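Local coordinates for protein phospholipase C-beta (PLC-beta) (Sepia officinalis, PDB 3QR0) that belongs to the phospholipase C-beta family, joining a PH domain, EF-hand-like modules, a split TIM-barrel region with bound calcium and a C2 domain in one chain, at residues L553-P557 with Q794-A798; L313-R318 with R734-G740; Q666-Y670 with E725-I731; F730-R734 with V748-E753; K48-L52 with L64-A68. All blocks are in the same frame, centred on the assembly; numbering follows the deposited sequence.

Contact 1 of 5, residues L553-P557 with Q794-A798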
# COMPACT_ATOMS: atom_id res chain seq x y z
N LEU A 553 25.70 -7.13 9.32
CA LEU A 553 25.18 -8.08 8.34
C LEU A 553 26.32 -8.78 7.59
O LEU A 553 26.27 -9.99 7.36
CB LEU A 553 24.26 -7.34 7.36
CG LEU A 553 23.46 -8.15 6.34
CD1 LEU A 553 22.58 -9.19 7.04
CD2 LEU A 553 22.61 -7.20 5.48
N LYS A 554 27.33 -8.01 7.21
CA LYS A 554 28.48 -8.55 6.50
C LYS A 554 29.47 -9.31 7.40
O LYS A 554 30.16 -10.21 6.92
CB LYS A 554 29.20 -7.42 5.73
CG LYS A 554 28.35 -6.87 4.58
CD LYS A 554 29.13 -5.95 3.65
CE LYS A 554 29.55 -4.66 4.32
NZ LYS A 554 30.34 -3.79 3.41
N ASP A 555 29.53 -8.97 8.68
CA ASP A 555 30.45 -9.64 9.61
C ASP A 555 29.86 -10.91 10.23
O ASP A 555 30.56 -11.92 10.35
CB ASP A 555 30.88 -8.70 10.75
CG ASP A 555 31.86 -7.64 10.29
OD1 ASP A 555 32.49 -7.82 9.22
OD2 ASP A 555 32.02 -6.63 11.01
N ASN A 556 28.60 -10.84 10.63
CA ASN A 556 27.96 -11.91 11.40
C ASN A 556 26.49 -12.07 11.04
O ASN A 556 25.61 -11.85 11.87
CB ASN A 556 28.13 -11.62 12.90
CG ASN A 556 29.55 -11.81 13.37
OD1 ASN A 556 30.04 -12.94 13.45
ND2 ASN A 556 30.23 -10.71 13.65
N PRO A 557 26.22 -12.48 9.78
CA PRO A 557 24.86 -12.53 9.28
C PRO A 557 23.94 -13.48 10.06
O PRO A 557 22.80 -13.12 10.35
CB PRO A 557 25.02 -13.00 7.83
CG PRO A 557 26.35 -13.63 7.76
CD PRO A 557 27.20 -12.96 8.79
N GLN A 794 33.27 -10.83 3.82
CA GLN A 794 32.72 -9.48 3.82
C GLN A 794 32.61 -8.91 2.41
O GLN A 794 31.58 -8.34 2.04
CB GLN A 794 33.57 -8.54 4.69
CG GLN A 794 33.46 -8.80 6.20
CD GLN A 794 34.37 -9.90 6.71
OE1 GLN A 794 35.14 -10.51 5.95
NE2 GLN A 794 34.31 -10.16 8.01
N GLU A 795 33.68 -9.07 1.63
CA GLU A 795 33.71 -8.58 0.25
C GLU A 795 32.71 -9.31 -0.63
O GLU A 795 32.07 -8.69 -1.47
CB GLU A 795 35.12 -8.72 -0.34
CG GLU A 795 36.11 -7.68 0.17
CD GLU A 795 37.54 -7.93 -0.30
OE1 GLU A 795 38.44 -7.17 0.13
OE2 GLU A 795 37.77 -8.87 -1.10
N ALA A 796 32.59 -10.62 -0.46
CA ALA A 796 31.62 -11.42 -1.22
C ALA A 796 30.18 -11.01 -0.90
O ALA A 796 29.31 -10.99 -1.77
CB ALA A 796 31.81 -12.90 -0.94
N ARG A 797 29.94 -10.68 0.37
CA ARG A 797 28.61 -10.27 0.82
C ARG A 797 28.24 -8.87 0.33
O ARG A 797 27.09 -8.63 -0.04
CB ARG A 797 28.54 -10.34 2.35
CG ARG A 797 28.52 -11.78 2.85
CD ARG A 797 28.92 -11.90 4.31
NE ARG A 797 28.91 -13.30 4.73
CZ ARG A 797 29.49 -13.77 5.84
NH1 ARG A 797 30.13 -12.96 6.68
NH2 ARG A 797 29.41 -15.06 6.12
N ALA A 798 29.22 -7.96 0.32
CA ALA A 798 29.02 -6.62 -0.23
C ALA A 798 28.65 -6.70 -1.71
O ALA A 798 27.78 -5.96 -2.18
CB ALA A 798 30.28 -5.77 -0.06
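Carbonyl groups in the last turn of a helix run short of amide donors from their own helix, and a side chain from a distant part of the chain can make up the deficit. Here R797 does so: its NH1 donates to the backbone O of K554 (2.8 Å), the oxygen lying near the plane of the guanidinium. One face of that same group rests against P557, with CD 3.6 Å from NH1. A second, longer bond ties the two segments at their polar edge, where Q794 NE2 donates to D555 OD1 (3.2 Å). Both acceptors thus sit on consecutive residues at the end of helix 546-555, and both donors are side chains one turn apart on the other helix, whose own backbone stays closed through A798 N to Q794 O (2.9 Å). To one side of the polar pairs, toward A798, lies aliphatic packing: K554 CG meets R797 CB at 4.1 Å, and K554 CD reaches A798 CB at 3.9 Å. The chain breaks from helical geometry at N556 and P557 opens helix 557-563, so R797 meets a junction between two helices of the TIM-barrel region. Helix 793-800, near the C-terminus, packs against that region, as in PLC-beta relatives whose C-terminal extension docks on the catalytic core. Behind the junction, L553 packs on A591 and F639, and P557 on D637.

Contact 2 of 5, residues L313-R318 with R734-G740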
# COMPACT_ATOMS: atom_id res chain seq x y z
N LEU A 313 -6.48 -12.02 -8.51
CA LEU A 313 -5.13 -12.46 -8.20
C LEU A 313 -4.82 -12.38 -6.70
O LEU A 313 -3.99 -13.13 -6.19
CB LEU A 313 -4.09 -11.66 -9.00
CG LEU A 313 -3.69 -10.28 -8.47
CD1 LEU A 313 -2.67 -10.40 -7.33
CD2 LEU A 313 -3.11 -9.43 -9.59
N THR A 314 -5.50 -11.49 -5.98
CA THR A 314 -5.22 -11.26 -4.57
C THR A 314 -5.71 -12.43 -3.70
O THR A 314 -6.89 -12.78 -3.75
CB THR A 314 -5.90 -9.97 -4.08
OG1 THR A 314 -5.44 -8.86 -4.87
CG2 THR A 314 -5.58 -9.71 -2.60
N PRO A 315 -4.80 -13.05 -2.92
CA PRO A 315 -5.20 -14.11 -1.98
C PRO A 315 -5.94 -13.53 -0.79
O PRO A 315 -5.34 -12.84 0.05
CB PRO A 315 -3.87 -14.75 -1.56
CG PRO A 315 -2.83 -13.72 -1.85
CD PRO A 315 -3.34 -12.83 -2.93
N MET A 316 -7.24 -13.78 -0.73
CA MET A 316 -8.10 -13.13 0.26
C MET A 316 -7.73 -13.48 1.70
O MET A 316 -7.82 -12.63 2.58
CB MET A 316 -9.58 -13.43 -0.03
CG MET A 316 -10.09 -12.73 -1.29
SD MET A 316 -10.05 -10.92 -1.16
CE MET A 316 -9.94 -10.44 -2.89
N HIS A 317 -7.28 -14.72 1.93
CA HIS A 317 -6.86 -15.15 3.26
C HIS A 317 -5.63 -14.37 3.76
O HIS A 317 -5.43 -14.21 4.97
CB HIS A 317 -6.61 -16.67 3.32
CG HIS A 317 -5.39 -17.13 2.58
ND1 HIS A 317 -5.36 -17.28 1.21
CD2 HIS A 317 -4.15 -17.46 3.02
CE1 HIS A 317 -4.15 -17.69 0.84
NE2 HIS A 317 -3.40 -17.80 1.92
N ARG A 318 -4.81 -13.86 2.83
CA ARG A 318 -3.66 -13.01 3.18
C ARG A 318 -4.04 -11.53 3.28
O ARG A 318 -3.49 -10.81 4.10
CB ARG A 318 -2.54 -13.17 2.15
CG ARG A 318 -1.77 -14.48 2.26
CD ARG A 318 -0.35 -14.36 1.69
NE ARG A 318 0.53 -13.49 2.49
CZ ARG A 318 1.00 -12.29 2.13
NH1 ARG A 318 0.70 -11.74 0.95
NH2 ARG A 318 1.79 -11.62 2.96
N ARG A 734 2.49 -3.38 -9.81
CA ARG A 734 1.81 -4.27 -8.88
C ARG A 734 2.83 -5.20 -8.21
O ARG A 734 3.62 -5.84 -8.90
CB ARG A 734 0.74 -5.09 -9.61
CG ARG A 734 -0.18 -5.89 -8.69
CD ARG A 734 -1.06 -4.99 -7.83
NE ARG A 734 -1.91 -5.78 -6.94
CZ ARG A 734 -3.16 -6.14 -7.20
NH1 ARG A 734 -3.78 -5.77 -8.32
NH2 ARG A 734 -3.82 -6.88 -6.30
N VAL A 735 2.80 -5.24 -6.88
CA VAL A 735 3.67 -6.11 -6.10
C VAL A 735 2.89 -7.35 -5.68
O VAL A 735 1.79 -7.24 -5.14
CB VAL A 735 4.21 -5.37 -4.85
CG1 VAL A 735 4.98 -6.32 -3.94
CG2 VAL A 735 5.11 -4.21 -5.26
N MET A 736 3.45 -8.53 -5.96
CA MET A 736 2.82 -9.80 -5.65
C MET A 736 3.78 -10.65 -4.81
O MET A 736 4.71 -11.24 -5.35
CB MET A 736 2.46 -10.52 -6.94
CG MET A 736 1.36 -9.85 -7.75
SD MET A 736 1.12 -10.62 -9.36
CE MET A 736 2.55 -10.00 -10.23
N PRO A 737 3.57 -10.70 -3.48
CA PRO A 737 4.41 -11.56 -2.64
C PRO A 737 4.26 -13.02 -3.06
O PRO A 737 3.16 -13.45 -3.39
CB PRO A 737 3.83 -11.34 -1.24
CG PRO A 737 3.15 -10.02 -1.32
CD PRO A 737 2.57 -9.97 -2.69
N LEU A 738 5.37 -13.77 -3.07
CA LEU A 738 5.33 -15.17 -3.52
C LEU A 738 4.64 -16.07 -2.50
O LEU A 738 4.16 -17.14 -2.85
CB LEU A 738 6.73 -15.71 -3.81
CG LEU A 738 7.59 -14.98 -4.84
CD1 LEU A 738 8.77 -15.87 -5.23
CD2 LEU A 738 6.79 -14.56 -6.07
N ASP A 739 4.61 -15.63 -1.24
CA ASP A 739 3.77 -16.26 -0.22
C ASP A 739 2.31 -16.02 -0.62
O ASP A 739 1.79 -14.92 -0.47
CB ASP A 739 4.08 -15.67 1.16
CG ASP A 739 3.26 -16.29 2.29
OD1 ASP A 739 3.24 -15.70 3.39
OD2 ASP A 739 2.62 -17.35 2.09
N GLY A 740 1.66 -17.06 -1.14
CA GLY A 740 0.25 -16.97 -1.52
C GLY A 740 -0.03 -16.51 -2.95
O GLY A 740 -1.19 -16.35 -3.32
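This is an interdomain contact, in which the linker running from the EF-hand-like region toward the barrel lies along strand 730-737 of the C2 domain and the turn after it. Buried side chains fill one end. L313 CD1 sits over one face of the R734 guanidinium, 3.8 Å from NH2, and also packs on M736 CG (4.1 Å). The polar groups beside it are satisfied by further partners: T314 OG1 is hydrogen-bonded to N148, and R734 NH1 to the carbonyl of P749. At the other end R318, in the short helix 316-319, leans on the turn. Its NE stands 3.6 Å from D739 OD1, a long salt bridge that works through charge alone, since the oxygen lies well out of the guanidinium plane; NH1 meets P737 CG at 3.8 Å. G740 lets the two segments come this close. Its positive phi suits glycine, and a beta carbon there would collide with R318 CD, while its O already lies 3.4 Å from P315 CG. Around the interface, Y616 packs on both R318 and P737, strand 718-725 pairs with strand 730-737, and V748 of strand 746-751 touches both L313 and R734.

Contact 3 of 5, residues Q666-Y670 with E725-I731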
# COMPACT_ATOMS: atom_id res chain seq x y z
N GLN A 666 -2.88 8.10 -26.79
CA GLN A 666 -2.11 7.07 -27.48
C GLN A 666 -0.65 7.12 -27.08
O GLN A 666 0.13 7.87 -27.67
CB GLN A 666 -2.23 7.20 -29.01
CG GLN A 666 -3.48 6.55 -29.59
CD GLN A 666 -3.47 6.50 -31.11
OE1 GLN A 666 -2.73 7.23 -31.77
NE2 GLN A 666 -4.30 5.63 -31.67
N ILE A 667 -0.28 6.33 -26.08
CA ILE A 667 1.10 6.24 -25.60
C ILE A 667 1.81 5.02 -26.17
O ILE A 667 1.17 4.09 -26.67
CB ILE A 667 1.18 6.19 -24.05
CG1 ILE A 667 0.45 4.96 -23.50
CG2 ILE A 667 0.60 7.46 -23.45
CD1 ILE A 667 0.92 4.55 -22.12
N SER A 668 3.14 5.03 -26.09
CA SER A 668 3.96 3.86 -26.36
C SER A 668 4.40 3.32 -25.00
O SER A 668 4.80 4.11 -24.13
CB SER A 668 5.17 4.22 -27.21
OG SER A 668 4.75 4.79 -28.45
N SER A 669 4.32 2.01 -24.79
CA SER A 669 4.59 1.43 -23.47
C SER A 669 5.42 0.17 -23.52
O SER A 669 5.53 -0.49 -24.55
CB SER A 669 3.27 1.12 -22.76
OG SER A 669 2.60 0.03 -23.38
N TYR A 670 6.01 -0.15 -22.37
CA TYR A 670 6.63 -1.45 -22.14
C TYR A 670 6.42 -1.88 -20.70
O TYR A 670 6.01 -1.09 -19.84
CB TYR A 670 8.13 -1.43 -22.50
CG TYR A 670 8.98 -0.46 -21.71
CD1 TYR A 670 9.45 -0.80 -20.44
CD2 TYR A 670 9.35 0.77 -22.23
CE1 TYR A 670 10.24 0.08 -19.70
CE2 TYR A 670 10.15 1.66 -21.50
CZ TYR A 670 10.59 1.30 -20.24
OH TYR A 670 11.37 2.17 -19.51
N GLU A 725 5.99 4.28 -19.83
CA GLU A 725 6.01 4.83 -21.19
C GLU A 725 7.40 4.58 -21.77
O GLU A 725 8.35 4.32 -21.02
CB GLU A 725 5.67 6.32 -21.20
CG GLU A 725 4.29 6.64 -20.63
CD GLU A 725 3.81 8.06 -20.95
OE1 GLU A 725 4.09 8.56 -22.06
OE2 GLU A 725 3.13 8.66 -20.09
N GLU A 726 7.52 4.65 -23.10
CA GLU A 726 8.80 4.40 -23.77
C GLU A 726 9.93 5.28 -23.26
O GLU A 726 11.08 4.83 -23.18
CB GLU A 726 8.66 4.57 -25.29
CG GLU A 726 10.00 4.46 -26.04
CD GLU A 726 9.84 4.34 -27.54
OE1 GLU A 726 8.78 4.74 -28.07
OE2 GLU A 726 10.80 3.87 -28.20
N ASN A 727 9.62 6.52 -22.91
CA ASN A 727 10.62 7.45 -22.38
C ASN A 727 11.00 7.16 -20.92
O ASN A 727 11.81 7.88 -20.34
CB ASN A 727 10.16 8.91 -22.54
CG ASN A 727 9.15 9.33 -21.49
OD1 ASN A 727 8.27 8.56 -21.10
ND2 ASN A 727 9.28 10.57 -21.01
N GLY A 728 10.42 6.12 -20.33
CA GLY A 728 10.74 5.70 -18.98
C GLY A 728 9.81 6.26 -17.92
O GLY A 728 10.00 6.00 -16.74
N LYS A 729 8.79 7.01 -18.33
CA LYS A 729 7.83 7.57 -17.39
C LYS A 729 6.97 6.47 -16.78
O LYS A 729 6.38 5.67 -17.50
CB LYS A 729 6.94 8.62 -18.06
CG LYS A 729 6.06 9.40 -17.11
CD LYS A 729 5.34 10.52 -17.85
CE LYS A 729 4.66 11.50 -16.90
NZ LYS A 729 3.54 10.88 -16.14
N PHE A 730 6.91 6.45 -15.45
CA PHE A 730 6.14 5.46 -14.71
C PHE A 730 4.65 5.57 -14.99
O PHE A 730 4.10 6.67 -14.99
CB PHE A 730 6.41 5.67 -13.22
CG PHE A 730 5.70 4.70 -12.33
CD1 PHE A 730 6.24 3.45 -12.07
CD2 PHE A 730 4.50 5.05 -11.71
CE1 PHE A 730 5.59 2.56 -11.23
CE2 PHE A 730 3.85 4.17 -10.87
CZ PHE A 730 4.40 2.93 -10.63
N ILE A 731 3.99 4.43 -15.22
CA ILE A 731 2.54 4.41 -15.41
C ILE A 731 1.88 3.75 -14.20
O ILE A 731 1.03 4.35 -13.54
CB ILE A 731 2.14 3.65 -16.69
CG1 ILE A 731 2.61 4.41 -17.93
CG2 ILE A 731 0.63 3.44 -16.73
CD1 ILE A 731 2.50 3.60 -19.20
O HOH W 1 4.39 7.45 -25.01
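Y670, E725 and E726 give up the most surface, and together they illustrate how the end of a beta ladder is sealed by the turn beyond it. Y670 points the edge of its ring at the turn: CE2 lies 3.2 Å from E725 O and 3.7 Å from E726 O, the latter near the ring plane, and OH reaches G728 CA at 3.6 Å. E725 forms a non-hydrogen-bonded antiparallel pair with S669 (CA to CA 4.3 Å), and its CA makes a CA-H...O contact with S668 O (3.3 Å). Its carboxylate reaches toward the loop before strand 669-676, where a water bridges OE1 (3.2 Å) and S668 N (2.9 Å). E726 N donates to S668 O (3.0 Å), and E726 OE1 lies 3.7 Å from S668 CB. From E725 to G728 the chain makes a type I turn, overlapped by an Asx turn in which N727 OD1 accepts from K729 N (3.2 Å). I667 CD1 and I731 CD1 also pack at 3.5 Å. In the C2 domain, the turn links strand 718-725 to strand 730-737, and strand 669-676 flanks the former on its other side; K688, of the next strand out, makes a cation-pi contact with Y670.

Contact 4 of 5, residues F730-R734 with V748-E753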
# COMPACT_ATOMS: atom_id res chain seq x y z
N PHE A 730 6.91 6.45 -15.45
CA PHE A 730 6.14 5.46 -14.71
C PHE A 730 4.65 5.57 -14.99
O PHE A 730 4.10 6.67 -14.99
CB PHE A 730 6.41 5.67 -13.22
CG PHE A 730 5.70 4.70 -12.33
CD1 PHE A 730 6.24 3.45 -12.07
CD2 PHE A 730 4.50 5.05 -11.71
CE1 PHE A 730 5.59 2.56 -11.23
CE2 PHE A 730 3.85 4.17 -10.87
CZ PHE A 730 4.40 2.93 -10.63
N ILE A 731 3.99 4.43 -15.22
CA ILE A 731 2.54 4.41 -15.41
C ILE A 731 1.88 3.75 -14.20
O ILE A 731 1.03 4.35 -13.54
CB ILE A 731 2.14 3.65 -16.69
CG1 ILE A 731 2.61 4.41 -17.93
CG2 ILE A 731 0.63 3.44 -16.73
CD1 ILE A 731 2.50 3.60 -19.20
N GLY A 732 2.27 2.52 -13.93
CA GLY A 732 1.72 1.78 -12.80
C GLY A 732 2.53 0.53 -12.50
O GLY A 732 3.41 0.13 -13.27
N HIS A 733 2.23 -0.09 -11.36
CA HIS A 733 2.91 -1.30 -10.95
C HIS A 733 2.00 -2.19 -10.12
O HIS A 733 0.87 -1.81 -9.78
CB HIS A 733 4.18 -0.94 -10.16
CG HIS A 733 3.92 -0.63 -8.72
ND1 HIS A 733 4.60 -1.24 -7.69
CD2 HIS A 733 3.03 0.22 -8.13
CE1 HIS A 733 4.14 -0.79 -6.53
NE2 HIS A 733 3.20 0.10 -6.78
N ARG A 734 2.49 -3.38 -9.81
CA ARG A 734 1.81 -4.27 -8.88
C ARG A 734 2.83 -5.20 -8.21
O ARG A 734 3.62 -5.84 -8.90
CB ARG A 734 0.74 -5.09 -9.61
CG ARG A 734 -0.18 -5.89 -8.69
CD ARG A 734 -1.06 -4.99 -7.83
NE ARG A 734 -1.91 -5.78 -6.94
CZ ARG A 734 -3.16 -6.14 -7.20
NH1 ARG A 734 -3.78 -5.77 -8.32
NH2 ARG A 734 -3.82 -6.88 -6.30
N VAL A 748 -4.08 -8.13 -13.87
CA VAL A 748 -3.32 -7.51 -12.80
C VAL A 748 -3.62 -6.01 -12.81
O VAL A 748 -2.92 -5.25 -13.47
CB VAL A 748 -1.81 -7.75 -13.01
CG1 VAL A 748 -1.00 -7.23 -11.83
CG2 VAL A 748 -1.53 -9.23 -13.24
N PRO A 749 -4.69 -5.59 -12.10
CA PRO A 749 -4.95 -4.15 -12.00
C PRO A 749 -3.74 -3.41 -11.43
O PRO A 749 -3.16 -3.85 -10.43
CB PRO A 749 -6.15 -4.07 -11.04
CG PRO A 749 -6.85 -5.39 -11.23
CD PRO A 749 -5.75 -6.39 -11.46
N LEU A 750 -3.36 -2.33 -12.08
CA LEU A 750 -2.17 -1.58 -11.70
C LEU A 750 -2.43 -0.56 -10.60
O LEU A 750 -3.54 -0.04 -10.45
CB LEU A 750 -1.58 -0.88 -12.92
CG LEU A 750 -1.10 -1.81 -14.04
CD1 LEU A 750 -0.68 -0.98 -15.26
CD2 LEU A 750 0.06 -2.67 -13.55
N ARG A 751 -1.38 -0.29 -9.83
CA ARG A 751 -1.39 0.65 -8.72
C ARG A 751 -0.41 1.78 -8.98
O ARG A 751 0.57 1.61 -9.73
CB ARG A 751 -0.97 -0.07 -7.44
CG ARG A 751 -1.80 -1.29 -7.13
CD ARG A 751 -3.15 -0.89 -6.60
NE ARG A 751 -4.02 -2.03 -6.34
CZ ARG A 751 -3.87 -2.88 -5.33
NH1 ARG A 751 -2.87 -2.77 -4.46
NH2 ARG A 751 -4.74 -3.87 -5.18
N ASN A 752 -0.67 2.94 -8.39
CA ASN A 752 0.29 4.03 -8.43
C ASN A 752 1.36 3.81 -7.35
O ASN A 752 1.38 2.76 -6.71
CB ASN A 752 -0.38 5.41 -8.37
CG ASN A 752 -1.12 5.67 -7.07
OD1 ASN A 752 -0.85 5.07 -6.03
ND2 ASN A 752 -2.07 6.61 -7.13
N GLU A 753 2.24 4.78 -7.17
CA GLU A 753 3.37 4.62 -6.24
C GLU A 753 2.93 4.47 -4.80
O GLU A 753 3.59 3.79 -4.01
CB GLU A 753 4.34 5.80 -6.35
CG GLU A 753 5.03 5.94 -7.69
CD GLU A 753 4.29 6.87 -8.64
OE1 GLU A 753 3.05 7.01 -8.53
OE2 GLU A 753 4.97 7.47 -9.51
O HOH W 2 3.12 0.92 -3.95
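Where two sheets of a beta sandwich approach at an edge, strands from each can exchange a few bonds before diverging; this pair, whose short segments run with N-to-C directions 121° apart, does so in the C2 domain. V748 begins with apolar contact, CG1 lying 3.5 Å from R734 CG. P749 contributes its carbonyl, which accepts from R734 NH1 at 2.9 Å. L750 then crosses G732, and glycine is what permits it: a beta carbon at G732 would clash with L750 CB. The glycine also belongs to a classic beta bulge, I731 and G732 together facing V723. R751 supplies the single antiparallel bridge, with H733 N donating to R751 O (2.9 Å) and R751 N to H733 O (2.7 Å). Its guanidinium stacks flat on that of R734, centres 3.8 Å apart, while NH1 forms a salt bridge to E615. N752 offers its O to H733 NE2 in a weak bond of 3.2 Å; ND1 of that ring is hydrogen-bonded with R720. E753 ends the segment with OE2 3.3 Å from F730 CD2, and its O is linked to H733 NE2 through a water 2.9 Å from each. The stack is compatible with two like charges in a buried contact: R734 is held by the P749 carbonyl, and R751 by the E615 carboxylate, which offsets part of the charge.

Contact 5 of 5, residues K48-L52 with L64-A68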
# COMPACT_ATOMS: atom_id res chain seq x y z
N LYS A 48 -22.41 1.73 -4.90
CA LYS A 48 -21.28 0.83 -4.64
C LYS A 48 -20.16 1.45 -3.80
O LYS A 48 -19.16 0.80 -3.53
CB LYS A 48 -20.68 0.34 -5.97
CG LYS A 48 -21.65 -0.46 -6.83
CD LYS A 48 -22.11 -1.73 -6.14
CE LYS A 48 -22.66 -2.74 -7.13
NZ LYS A 48 -22.89 -4.07 -6.49
N GLY A 49 -20.33 2.71 -3.38
CA GLY A 49 -19.33 3.39 -2.56
C GLY A 49 -18.02 3.68 -3.29
O GLY A 49 -16.94 3.52 -2.71
N TYR A 50 -18.11 4.12 -4.54
CA TYR A 50 -16.92 4.43 -5.35
C TYR A 50 -16.67 5.91 -5.56
O TYR A 50 -15.52 6.32 -5.76
CB TYR A 50 -17.00 3.75 -6.72
CG TYR A 50 -17.00 2.24 -6.67
CD1 TYR A 50 -16.21 1.55 -5.75
CD2 TYR A 50 -17.76 1.50 -7.57
CE1 TYR A 50 -16.19 0.17 -5.71
CE2 TYR A 50 -17.74 0.11 -7.54
CZ TYR A 50 -16.96 -0.54 -6.61
OH TYR A 50 -16.93 -1.92 -6.56
N PHE A 51 -17.73 6.71 -5.54
CA PHE A 51 -17.65 8.14 -5.82
C PHE A 51 -18.48 8.95 -4.85
O PHE A 51 -19.57 8.52 -4.45
CB PHE A 51 -18.19 8.44 -7.23
CG PHE A 51 -17.44 7.75 -8.33
CD1 PHE A 51 -16.23 8.26 -8.79
CD2 PHE A 51 -17.96 6.61 -8.93
CE1 PHE A 51 -15.53 7.62 -9.81
CE2 PHE A 51 -17.26 5.96 -9.95
CZ PHE A 51 -16.06 6.47 -10.39
N LEU A 52 -17.96 10.11 -4.48
CA LEU A 52 -18.77 11.22 -3.98
C LEU A 52 -19.06 12.09 -5.18
O LEU A 52 -18.17 12.34 -5.99
CB LEU A 52 -17.99 12.05 -2.96
CG LEU A 52 -17.72 11.43 -1.59
CD1 LEU A 52 -16.84 12.36 -0.77
CD2 LEU A 52 -19.03 11.18 -0.89
N LEU A 64 -17.14 15.46 -8.94
CA LEU A 64 -16.97 14.21 -8.21
C LEU A 64 -15.61 14.10 -7.54
O LEU A 64 -14.67 14.81 -7.88
CB LEU A 64 -17.20 13.00 -9.13
CG LEU A 64 -16.13 12.66 -10.18
CD1 LEU A 64 -16.42 11.31 -10.81
CD2 LEU A 64 -16.04 13.73 -11.24
N LEU A 65 -15.56 13.20 -6.56
CA LEU A 65 -14.31 12.72 -5.98
C LEU A 65 -14.29 11.20 -6.09
O LEU A 65 -15.21 10.52 -5.62
CB LEU A 65 -14.19 13.14 -4.52
CG LEU A 65 -13.90 14.61 -4.22
CD1 LEU A 65 -13.89 14.83 -2.71
CD2 LEU A 65 -12.59 15.06 -4.86
N ASP A 66 -13.25 10.68 -6.73
CA ASP A 66 -13.02 9.24 -6.83
C ASP A 66 -12.47 8.80 -5.48
O ASP A 66 -11.37 9.21 -5.09
CB ASP A 66 -12.02 8.96 -7.95
CG ASP A 66 -11.83 7.48 -8.23
OD1 ASP A 66 -12.02 6.65 -7.32
OD2 ASP A 66 -11.48 7.14 -9.38
N LEU A 67 -13.23 7.97 -4.77
CA LEU A 67 -12.85 7.56 -3.42
C LEU A 67 -11.56 6.73 -3.38
O LEU A 67 -10.98 6.55 -2.31
CB LEU A 67 -14.00 6.81 -2.74
CG LEU A 67 -15.26 7.62 -2.46
CD1 LEU A 67 -16.28 6.78 -1.71
CD2 LEU A 67 -14.95 8.90 -1.68
N ALA A 68 -11.12 6.25 -4.54
CA ALA A 68 -9.82 5.59 -4.68
C ALA A 68 -8.65 6.48 -4.23
O ALA A 68 -7.60 5.96 -3.87
CB ALA A 68 -9.61 5.12 -6.11
O HOH W 3 -13.45 4.34 -5.51
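L52 lies at the apolar centre, its CG 3.8 Å from L67 CD2 and its CB 4.2 Å from L65 CB. Helix 127-141 closes over this side, W133 and V137 packing on L52, and V137 and Y140 on L67, so that the hairpin of strands 51-54 and 63-66 meets the C-terminal helix of the PH domain. On the other face of the sheet F51 CD1 touches L64 CD1 at 3.7 Å, and F51 CE1 lies 4.0 Å from D66 CG. The antiparallel backbone ladder runs between these faces. L52 and L65 form a hydrogen-bonded pair, L52 N to L65 O at 3.0 Å and L65 N to L52 O at 2.8 Å; F51 and D66 make the adjoining non-hydrogen-bonded pair; then L67 N donates to Y50 O (3.0 Å). CA-H...O contacts, such as L64 CA to L52 O at 3.1 Å, fill in between. At the polar edge D66 OD1 accepts from A68 N (2.9 Å), an Asx turn, and a water donates both to it (3.3 Å) and to Y50 O (2.9 Å). The aspartate is also salt-bridged to K157 in helix 151-165. Leucines thus anchor one face of the hairpin in the PH core, whereas on the other a single carboxylate accepts the Asx-turn bond where the strand ends and is salt-bridged to the neighbouring helix.

In the fold
Contacts 2, 3 and 4 are read off one strand, 730-737: contact 3 uses its first two residues, contact 4 its first five and contact 2 the rest from R734 on. F730 and I731 belong to contacts 3 and 4, R734 to contacts 4 and 2. Contact 2 also touches contact 4 directly, L313 CD2 lying 3.8 Å from V748 CA. Contact 5, in the PH domain, approaches contact 4 to about 6 Å between nearest atoms. Contact 1 stands apart, its centre about 31 Å from that of contact 2 and about 50 Å from that of contact 5, across the centre of the chain. None of the five includes the calcium ligands N339, E368, D370 and E417.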